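Local coordinates for pyoverdine synthetase F (Pseudomonas aeruginosa PAO1, PDB 6CUL), which is a pyoverdine synthetase that folds as a single-chain alpha/beta protein built around a mixed seven-stranded sheet, at residues D133-V136 / E137-A140; V150-D153 / E154-R157; L92-G96 / K97-D101. All coordinates share one frame; numbering follows the deposited sequence.

Contact 1 (D133-V136 / E137-A140)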
ATOM      1  N   ASP A 133       0.421  18.309  -8.467  1.00 48.30           N
ATOM      2  CA  ASP A 133       0.441  18.853  -9.805  1.00 52.54           C
ATOM      3  C   ASP A 133       0.122  17.820 -10.829  1.00 44.85           C
ATOM      4  O   ASP A 133      -0.668  18.071 -11.668  1.00 54.08           O
ATOM      5  CB  ASP A 133       1.811  19.423 -10.152  1.00 53.93           C
ATOM      6  CG  ASP A 133       2.039  20.817  -9.659  1.00 50.48           C
ATOM      7  OD1 ASP A 133       1.385  21.293  -8.755  1.00 44.45           O
ATOM      8  OD2 ASP A 133       2.953  21.422 -10.179  1.00 41.86           O
ATOM      9  N   THR A 134       0.740  16.691 -10.779  1.00 45.56           N
ATOM     10  CA  THR A 134       0.364  15.710 -11.746  1.00 53.15           C
ATOM     11  C   THR A 134      -0.900  14.932 -11.472  1.00 51.04           C
ATOM     12  O   THR A 134      -1.266  14.231 -12.325  1.00 56.67           O
ATOM     13  CB  THR A 134       1.414  14.699 -12.087  1.00 43.25           C
ATOM     14  OG1 THR A 134       1.074  14.145 -13.332  1.00 45.15           O
ATOM     15  CG2 THR A 134       1.391  13.614 -11.143  1.00 39.76           C
ATOM     16  N   LEU A 135      -1.488  14.930 -10.294  1.00 49.38           N
ATOM     17  CA  LEU A 135      -2.736  14.273 -10.160  1.00 54.93           C
ATOM     18  C   LEU A 135      -3.635  15.111 -11.040  1.00 52.87           C
ATOM     19  O   LEU A 135      -4.254  14.619 -11.929  1.00 48.54           O
ATOM     20  CB  LEU A 135      -3.155  14.277  -8.708  1.00 47.32           C
ATOM     21  CG  LEU A 135      -2.335  13.296  -7.891  1.00 42.32           C
ATOM     22  CD1 LEU A 135      -2.635  13.322  -6.434  1.00 42.20           C
ATOM     23  CD2 LEU A 135      -2.582  11.951  -8.432  1.00 46.14           C
ATOM     24  N   VAL A 136      -3.501  16.420 -10.855  1.00 53.54           N
ATOM     25  CA  VAL A 136      -4.231  17.438 -11.565  1.00 51.81           C
ATOM     26  C   VAL A 136      -3.934  17.245 -13.014  1.00 55.22           C
ATOM     27  O   VAL A 136      -4.806  17.304 -13.778  1.00 54.21           O
ATOM     28  CB  VAL A 136      -3.850  18.821 -11.129  1.00 51.16           C
ATOM     29  CG1 VAL A 136      -4.543  19.829 -11.978  1.00 52.63           C
ATOM     30  CG2 VAL A 136      -4.186  19.025  -9.693  1.00 45.65           C
ATOM     31  N   GLU A 137      -2.729  16.912 -13.378  1.00 45.16           N
ATOM     32  CA  GLU A 137      -2.499  16.571 -14.758  1.00 59.45           C
ATOM     33  C   GLU A 137      -3.353  15.346 -15.158  1.00 60.31           C
ATOM     34  O   GLU A 137      -3.541  15.114 -16.334  1.00 58.89           O
ATOM     35  CB  GLU A 137      -1.044  16.327 -15.020  1.00 60.04           C
ATOM     36  CG  GLU A 137      -0.340  17.279 -15.960  1.00 63.18           C
ATOM     37  CD  GLU A 137       1.082  16.860 -16.168  1.00 64.85           C
ATOM     38  OE1 GLU A 137       1.980  17.575 -15.750  1.00 70.41           O
ATOM     39  OE2 GLU A 137       1.308  15.778 -16.689  1.00 56.54           O
ATOM     40  N   LEU A 138      -3.736  14.541 -14.200  1.00 57.59           N
ATOM     41  CA  LEU A 138      -4.619  13.448 -14.495  1.00 57.36           C
ATOM     42  C   LEU A 138      -6.154  13.699 -14.234  1.00 48.12           C
ATOM     43  O   LEU A 138      -6.939  12.881 -14.590  1.00 31.94           O
ATOM     44  CB  LEU A 138      -4.141  12.226 -13.733  1.00 52.29           C
ATOM     45  CG  LEU A 138      -2.678  11.841 -13.747  1.00 52.33           C
ATOM     46  CD1 LEU A 138      -2.360  11.149 -12.463  1.00 45.86           C
ATOM     47  CD2 LEU A 138      -2.314  10.989 -14.900  1.00 43.19           C
ATOM     48  N   GLY A 139      -6.441  14.842 -13.662  1.00 51.33           N
ATOM     49  CA  GLY A 139      -7.721  15.239 -13.226  1.00 49.88           C
ATOM     50  C   GLY A 139      -8.225  14.240 -12.260  1.00 49.83           C
ATOM     51  O   GLY A 139      -9.347  14.085 -12.217  1.00 44.86           O
ATOM     52  N   ALA A 140      -7.382  13.663 -11.465  1.00 51.99           N
ATOM     53  CA  ALA A 140      -7.814  12.607 -10.642  1.00 47.14           C
ATOM     54  C   ALA A 140      -8.846  13.030  -9.671  1.00 47.58           C
ATOM     55  O   ALA A 140      -8.712  13.986  -9.007  1.00 55.21           O
ATOM     56  CB  ALA A 140      -6.641  12.004  -9.905  1.00 48.64           C
TER

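Contact 2 (V150-D153 / E154-R157)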
ATOM      1  N   VAL A 150       6.787   7.620   1.602  1.00 43.17           N
ATOM      2  CA  VAL A 150       6.867   8.984   1.959  1.00 37.73           C
ATOM      3  C   VAL A 150       5.637   9.280   2.782  1.00 49.36           C
ATOM      4  O   VAL A 150       4.608   8.767   2.516  1.00 42.85           O
ATOM      5  CB  VAL A 150       6.943   9.841   0.699  1.00 44.35           C
ATOM      6  CG1 VAL A 150       6.851  11.309   0.974  1.00 46.58           C
ATOM      7  CG2 VAL A 150       8.203   9.565  -0.045  1.00 41.32           C
ATOM      8  N   ILE A 151       5.755  10.159   3.763  1.00 56.99           N
ATOM      9  CA  ILE A 151       4.664  10.516   4.620  1.00 48.13           C
ATOM     10  C   ILE A 151       4.135  11.784   4.136  1.00 46.44           C
ATOM     11  O   ILE A 151       4.822  12.730   4.178  1.00 46.13           O
ATOM     12  CB  ILE A 151       5.149  10.861   5.998  1.00 45.79           C
ATOM     13  CG1 ILE A 151       6.036   9.772   6.550  1.00 60.64           C
ATOM     14  CG2 ILE A 151       3.965  11.168   6.859  1.00 44.42           C
ATOM     15  CD1 ILE A 151       5.611   8.362   6.235  1.00 66.51           C
ATOM     16  N   LEU A 152       2.889  11.822   3.760  1.00 50.01           N
ATOM     17  CA  LEU A 152       2.387  13.044   3.232  1.00 54.39           C
ATOM     18  C   LEU A 152       1.870  13.980   4.293  1.00 51.38           C
ATOM     19  O   LEU A 152       0.952  13.691   4.906  1.00 61.59           O
ATOM     20  CB  LEU A 152       1.300  12.722   2.225  1.00 55.16           C
ATOM     21  CG  LEU A 152       1.788  12.113   0.917  1.00 44.69           C
ATOM     22  CD1 LEU A 152       1.795  10.619   0.993  1.00 42.16           C
ATOM     23  CD2 LEU A 152       0.971  12.583  -0.234  1.00 36.31           C
ATOM     24  N   ASP A 153       2.552  15.055   4.590  1.00 61.81           N
ATOM     25  CA  ASP A 153       2.049  16.033   5.530  1.00 60.91           C
ATOM     26  C   ASP A 153       1.520  17.285   4.853  1.00 56.89           C
ATOM     27  O   ASP A 153       0.684  17.917   5.438  1.00 47.33           O
ATOM     28  CB  ASP A 153       3.077  16.440   6.607  1.00 61.04           C
ATOM     29  CG  ASP A 153       4.219  17.220   6.060  1.00 66.33           C
ATOM     30  OD1 ASP A 153       4.279  17.242   4.862  1.00 79.62           O
ATOM     31  OD2 ASP A 153       5.056  17.771   6.750  1.00 39.06           O
ATOM     32  N   GLU A 154       2.078  17.650   3.727  1.00 53.33           N
ATOM     33  CA  GLU A 154       1.658  18.808   2.999  1.00 62.93           C
ATOM     34  C   GLU A 154       0.566  18.603   1.997  1.00 55.86           C
ATOM     35  O   GLU A 154      -0.235  19.464   1.827  1.00 55.00           O
ATOM     36  CB  GLU A 154       2.829  19.486   2.332  1.00 61.20           C
ATOM     37  CG  GLU A 154       3.695  20.232   3.303  1.00 71.29           C
ATOM     38  CD  GLU A 154       4.856  20.872   2.627  1.00 60.41           C
ATOM     39  OE1 GLU A 154       4.716  21.080   1.411  1.00 60.48           O
ATOM     40  OE2 GLU A 154       5.849  21.162   3.279  1.00 41.84           O
ATOM     41  N   LEU A 155       0.550  17.462   1.337  1.00 54.38           N
ATOM     42  CA  LEU A 155      -0.524  17.165   0.404  1.00 59.16           C
ATOM     43  C   LEU A 155      -1.869  17.070   1.083  1.00 60.95           C
ATOM     44  O   LEU A 155      -2.845  17.300   0.466  1.00 66.67           O
ATOM     45  CB  LEU A 155      -0.270  15.928  -0.452  1.00 52.80           C
ATOM     46  CG  LEU A 155      -0.975  15.888  -1.816  1.00 47.38           C
ATOM     47  CD1 LEU A 155      -0.354  16.844  -2.786  1.00 42.56           C
ATOM     48  CD2 LEU A 155      -0.992  14.515  -2.442  1.00 53.56           C
ATOM     49  N   VAL A 156      -1.888  16.757   2.341  1.00 56.03           N
ATOM     50  CA  VAL A 156      -3.138  16.660   3.027  1.00 59.39           C
ATOM     51  C   VAL A 156      -3.515  17.894   3.842  1.00 62.31           C
ATOM     52  O   VAL A 156      -4.027  17.712   4.918  1.00 51.45           O
ATOM     53  CB  VAL A 156      -3.107  15.431   3.919  1.00 60.21           C
ATOM     54  CG1 VAL A 156      -2.683  14.273   3.093  1.00 56.70           C
ATOM     55  CG2 VAL A 156      -2.174  15.561   5.085  1.00 50.87           C
ATOM     56  N   ARG A 157      -3.157  19.063   3.291  1.00 66.86           N
ATOM     57  CA  ARG A 157      -3.356  20.444   3.773  1.00 67.97           C
ATOM     58  C   ARG A 157      -4.762  21.016   3.657  1.00 65.11           C
ATOM     59  O   ARG A 157      -5.504  20.687   2.762  1.00 64.05           O
ATOM     60  CB  ARG A 157      -2.443  21.427   3.005  1.00 66.34           C
ATOM     61  CG  ARG A 157      -1.115  21.811   3.648  1.00 71.20           C
ATOM     62  CD  ARG A 157      -0.271  22.725   2.796  1.00 61.47           C
ATOM     63  NE  ARG A 157      -0.566  24.129   2.972  1.00 71.76           N
ATOM     64  CZ  ARG A 157      -0.408  25.048   2.027  1.00 70.99           C
ATOM     65  NH1 ARG A 157      -0.703  26.301   2.261  1.00 65.69           N
ATOM     66  NH2 ARG A 157       0.036  24.706   0.848  1.00 55.56           N
TER

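Contact 3 (L92-G96 / K97-D101)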
ATOM      1  N   LEU A  92      -0.387  -7.359 -17.922  1.00 46.33           N
ATOM      2  CA  LEU A  92      -1.687  -7.111 -17.371  1.00 48.12           C
ATOM      3  C   LEU A  92      -2.445  -6.000 -18.052  1.00 53.98           C
ATOM      4  O   LEU A  92      -1.866  -5.015 -18.395  1.00 49.50           O
ATOM      5  CB  LEU A  92      -1.573  -6.852 -15.870  1.00 49.13           C
ATOM      6  CG  LEU A  92      -2.823  -6.872 -15.003  1.00 42.95           C
ATOM      7  CD1 LEU A  92      -3.676  -8.061 -15.366  1.00 50.21           C
ATOM      8  CD2 LEU A  92      -2.481  -6.887 -13.541  1.00 39.91           C
ATOM      9  N   GLN A  93      -3.757  -6.146 -18.148  1.00 56.03           N
ATOM     10  CA  GLN A  93      -4.618  -5.129 -18.753  1.00 55.81           C
ATOM     11  C   GLN A  93      -5.620  -4.554 -17.759  1.00 51.98           C
ATOM     12  O   GLN A  93      -6.244  -5.286 -17.066  1.00 41.39           O
ATOM     13  CB  GLN A  93      -5.439  -5.721 -19.877  1.00 58.63           C
ATOM     14  CG  GLN A  93      -4.817  -6.899 -20.597  1.00 73.49           C
ATOM     15  CD  GLN A  93      -4.814  -8.167 -19.778  1.00 76.75           C
ATOM     16  OE1 GLN A  93      -4.837  -8.134 -18.553  1.00 65.98           O
ATOM     17  NE2 GLN A  93      -4.756  -9.287 -20.454  1.00 72.24           N
ATOM     18  N   VAL A  94      -5.758  -3.249 -17.664  1.00 53.32           N
ATOM     19  CA  VAL A  94      -6.781  -2.723 -16.789  1.00 63.36           C
ATOM     20  C   VAL A  94      -7.747  -1.965 -17.650  1.00 61.52           C
ATOM     21  O   VAL A  94      -7.325  -1.003 -18.239  1.00 68.13           O
ATOM     22  CB  VAL A  94      -6.267  -1.724 -15.743  1.00 65.95           C
ATOM     23  CG1 VAL A  94      -5.398  -0.668 -16.372  1.00 58.01           C
ATOM     24  CG2 VAL A  94      -7.420  -1.072 -15.021  1.00 48.58           C
ATOM     25  N   GLN A  95      -9.011  -2.371 -17.702  1.00 57.36           N
ATOM     26  CA  GLN A  95     -10.027  -1.683 -18.458  1.00 63.39           C
ATOM     27  C   GLN A  95      -9.588  -1.421 -19.861  1.00 67.64           C
ATOM     28  O   GLN A  95      -9.589  -0.299 -20.276  1.00 67.67           O
ATOM     29  CB  GLN A  95     -10.443  -0.381 -17.795  1.00 70.14           C
ATOM     30  CG  GLN A  95     -11.728   0.184 -18.390  1.00 71.20           C
ATOM     31  CD  GLN A  95     -11.531   1.233 -19.473  1.00 62.63           C
ATOM     32  OE1 GLN A  95     -10.420   1.611 -19.793  1.00 53.43           O
ATOM     33  NE2 GLN A  95     -12.631   1.657 -20.067  1.00 50.36           N
ATOM     34  N   GLY A  96      -9.110  -2.420 -20.563  1.00 63.58           N
ATOM     35  CA  GLY A  96      -8.637  -2.142 -21.898  1.00 61.53           C
ATOM     36  C   GLY A  96      -7.522  -1.119 -22.010  1.00 65.08           C
ATOM     37  O   GLY A  96      -7.562  -0.329 -22.897  1.00 77.95           O
ATOM     38  N   LYS A  97      -6.580  -1.096 -21.074  1.00 72.67           N
ATOM     39  CA  LYS A  97      -5.427  -0.240 -21.090  1.00 73.08           C
ATOM     40  C   LYS A  97      -4.331  -1.162 -20.586  1.00 75.54           C
ATOM     41  O   LYS A  97      -4.535  -1.872 -19.621  1.00 78.09           O
ATOM     42  CB  LYS A  97      -5.526   0.913 -20.097  1.00 64.06           C
ATOM     43  CG  LYS A  97      -6.717   1.827 -20.180  1.00 77.04           C
ATOM     44  CD  LYS A  97      -6.538   2.979 -19.203  1.00 80.53           C
ATOM     45  CE  LYS A  97      -7.774   3.842 -19.040  1.00 66.27           C
ATOM     46  NZ  LYS A  97      -7.494   5.122 -18.366  1.00 59.19           N
ATOM     47  N   THR A  98      -3.171  -1.149 -21.211  1.00 71.26           N
ATOM     48  CA  THR A  98      -2.044  -1.938 -20.788  1.00 68.84           C
ATOM     49  C   THR A  98      -1.694  -1.386 -19.429  1.00 60.41           C
ATOM     50  O   THR A  98      -1.532  -0.234 -19.321  1.00 51.74           O
ATOM     51  CB  THR A  98      -0.880  -1.721 -21.752  1.00 59.61           C
ATOM     52  OG1 THR A  98      -1.256  -2.094 -23.056  1.00 60.32           O
ATOM     53  CG2 THR A  98       0.239  -2.484 -21.383  1.00 63.94           C
ATOM     54  N   LEU A  99      -1.587  -2.202 -18.394  1.00 56.06           N
ATOM     55  CA  LEU A  99      -1.323  -1.663 -17.073  1.00 56.55           C
ATOM     56  C   LEU A  99      -0.001  -0.963 -16.938  1.00 56.36           C
ATOM     57  O   LEU A  99       0.064   0.058 -16.290  1.00 42.13           O
ATOM     58  CB  LEU A  99      -1.486  -2.694 -15.985  1.00 53.23           C
ATOM     59  CG  LEU A  99      -1.075  -2.278 -14.618  1.00 50.05           C
ATOM     60  CD1 LEU A  99      -2.139  -1.557 -13.841  1.00 53.52           C
ATOM     61  CD2 LEU A  99      -0.762  -3.490 -13.860  1.00 49.93           C
ATOM     62  N   ASN A 100       1.005  -1.535 -17.571  1.00 54.51           N
ATOM     63  CA  ASN A 100       2.366  -0.967 -17.586  1.00 47.46           C
ATOM     64  C   ASN A 100       2.469   0.419 -18.197  1.00 47.40           C
ATOM     65  O   ASN A 100       3.230   1.216 -17.766  1.00 41.73           O
ATOM     66  CB  ASN A 100       3.333  -1.915 -18.215  1.00 53.65           C
ATOM     67  CG  ASN A 100       3.634  -3.049 -17.327  1.00 54.55           C
ATOM     68  OD1 ASN A 100       4.255  -2.854 -16.336  1.00 57.28           O
ATOM     69  ND2 ASN A 100       3.152  -4.221 -17.646  1.00 55.78           N
ATOM     70  N   ASP A 101       1.611   0.704 -19.135  1.00 48.55           N
ATOM     71  CA  ASP A 101       1.526   1.979 -19.694  1.00 40.83           C
ATOM     72  C   ASP A 101       1.095   3.005 -18.669  1.00 38.90           C
ATOM     73  O   ASP A 101       1.241   4.102 -18.941  1.00 35.96           O
ATOM     74  CB  ASP A 101       0.609   1.974 -20.893  1.00 45.53           C
ATOM     75  CG  ASP A 101       1.020   0.991 -21.965  1.00 40.26           C
ATOM     76  OD1 ASP A 101       2.066   0.399 -21.975  1.00 36.74           O
ATOM     77  OD2 ASP A 101       0.234   0.783 -22.819  1.00 45.79           O
TER

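Contact 1 (D133-V136 / E137-A140)
Glu137 N donates to Asp133 O at 2.9 Å, the regular bond between residues four apart that completes the last turn of helix 118-136. Two residues on, Gly139 N reaches Val136 O at 3.0 Å; the amide sits above the plane of that carbonyl rather than on a lone pair, although its N-H still points at the oxygen (152°). This bond closes a type I turn from Val136 to Gly139. Leu138 N adds a weak bond to Thr134 O.

The ending is a Schellman motif. Gly139 leaves helical geometry with a positive phi of 57°, a backbone shape that glycine adopts readily because it lacks a CB, and the chain leaves the helix there and goes on to strand 142-145. The longer bond of the motif, from Ala140 N to Leu135 O, is weak and less sure, since the placement of that oxygen is uncertain.

Around this cap the side chains divide by polarity. Thr134 OG1, held trans to its own amide nitrogen (chi1 -160°), lies 3.5 Å from Glu137 CB, where the two side chains cross; a small hydroxyl suits this partly exposed place, and the glutamate belongs on the open surface. Asp133 carries a salt bridge to Arg129, one turn earlier in the helix. On the inner side, Leu135 CD2 comes 4.1 Å from Leu138 CD1 and 4.3 Å from Ala140 CB. Leu135 also packs on Ala7 and Ile59 of the central sheet, and Leu138 on Val56, while the single methyl of Ala140 fits against Ala7.

Contact 2 (V150-D153 / E154-R157)
Leu152 lays its side chain beside that of Leu155, the two pointing the same way, so that CD2 of Leu152 approaches CD2 of Leu155 to 3.5 Å and CB of Leu155 to 3.6 Å. The leucines arrive by different rotations: Leu152 has CG trans to its carbonyl carbon, whereas Leu155 has CG trans to its amide nitrogen (chi1 -154°). Both are buried, Leu152 against Leu131 and Leu155 against His132 of helix 118-136, and branched aliphatic side chains suit this buried place against the helix. The second methyl-bearing partner of Leu152 is Val156, whose CG2 stands 3.6 Å from Leu152 O, with CG1 4.4 Å from Leu152 CB.

The whole stretch belongs to the connection between the neighbouring parallel strands 142-145 and 166-170, and here it turns against the flank of helix 118-136. A type I turn runs from Glu154 to Arg157, its closing bond from Arg157 N to Glu154 O being weak at 3.3 Å. No hydrogen bond joins the two segments themselves. The helix supplies the acceptors instead: the carboxylate of Glu128 takes Glu154 N on one oxygen and Leu155 N on the other.

Asp153 comes next, and its chi1 of 69° tucks the carboxylate between its own backbone nitrogen and carbonyl carbon, alongside Glu154. The two acids run the same way with their carboxylate planes 16° apart, and Asp153 OD1 lies 4.5 Å from Glu154 OE2. Glu128 adds a third carboxylate close to Asp153 OD1. Such neighbours would be expected to repel; Lys124 offers Asp153 a long, weak ion pair, and Ser125 OG bonds to Glu154 OE1. Val156 CG2 lies beside the carbonyl oxygen of Asp153, 3.7 Å from O.

Contact 3 (L92-G96 / K97-D101)
Val94 and Lys97 form the hydrogen-bonded pair that closes a short hairpin-like turn, with Gln95 and Gly96 as its two-residue loop. Val94 N donates to Lys97 O at 2.7 Å, approaching nearly along the C=O axis, while the return bond from Lys97 N to Val94 O is weak. Farther from the turn, Leu99 N gives Leu92 O a straight bond of 2.8 Å (169°), and between these bonds Gln93 faces Thr98 across a single bridge. Lys97 O also receives a CA-H...O contact from Gln93 CA at 3.4 Å.

Both turn residues have positive phi, a shape that comes easily to Gly96 and is less usual for Gln95. Asn45 of helix 36-46 binds this end of the loop, accepting from Gln95 N through OD1 and donating to Gln93 O through ND2, so one amide side chain serves two backbone groups. Asn100 OD1 accepts from Tyr88 OH and Trp86 NE1. The extended chain of Lys97 crosses that of Gln95, with CE 3.5 Å from Gln95 OE1, and carries NZ to a salt bridge with Glu54; its length suits that reach.

Val94 and Leu99, both buried, turn to Val41 of the helix, Val94 CG1 lying 4.2 Å from Leu99 CD1. Beside them Leu92 CD2 meets Leu99 CD2 at 3.8 Å.

How the contacts relate
All three contacts are partly buried and combine an apolar inner side with exposed polar residues. Contacts 1 and 2 share helix 118-136: contact 1 caps its carboxyl end, whereas contact 2 lies along its flank, with about 16 Å between their centres. Contact 3 stands against helix 36-46 near the edge strand 103-105, its centre about 29 Å from that of contact 2. Backbone bonds of its own shape contact 1, as a helix cap, and contact 3, as a hairpin-like turn; contact 2 has none across its halves and borrows the carboxylate of Glu128. In contact 2, Val150 touches Tyr110, one of the residues lining the ligand pocket.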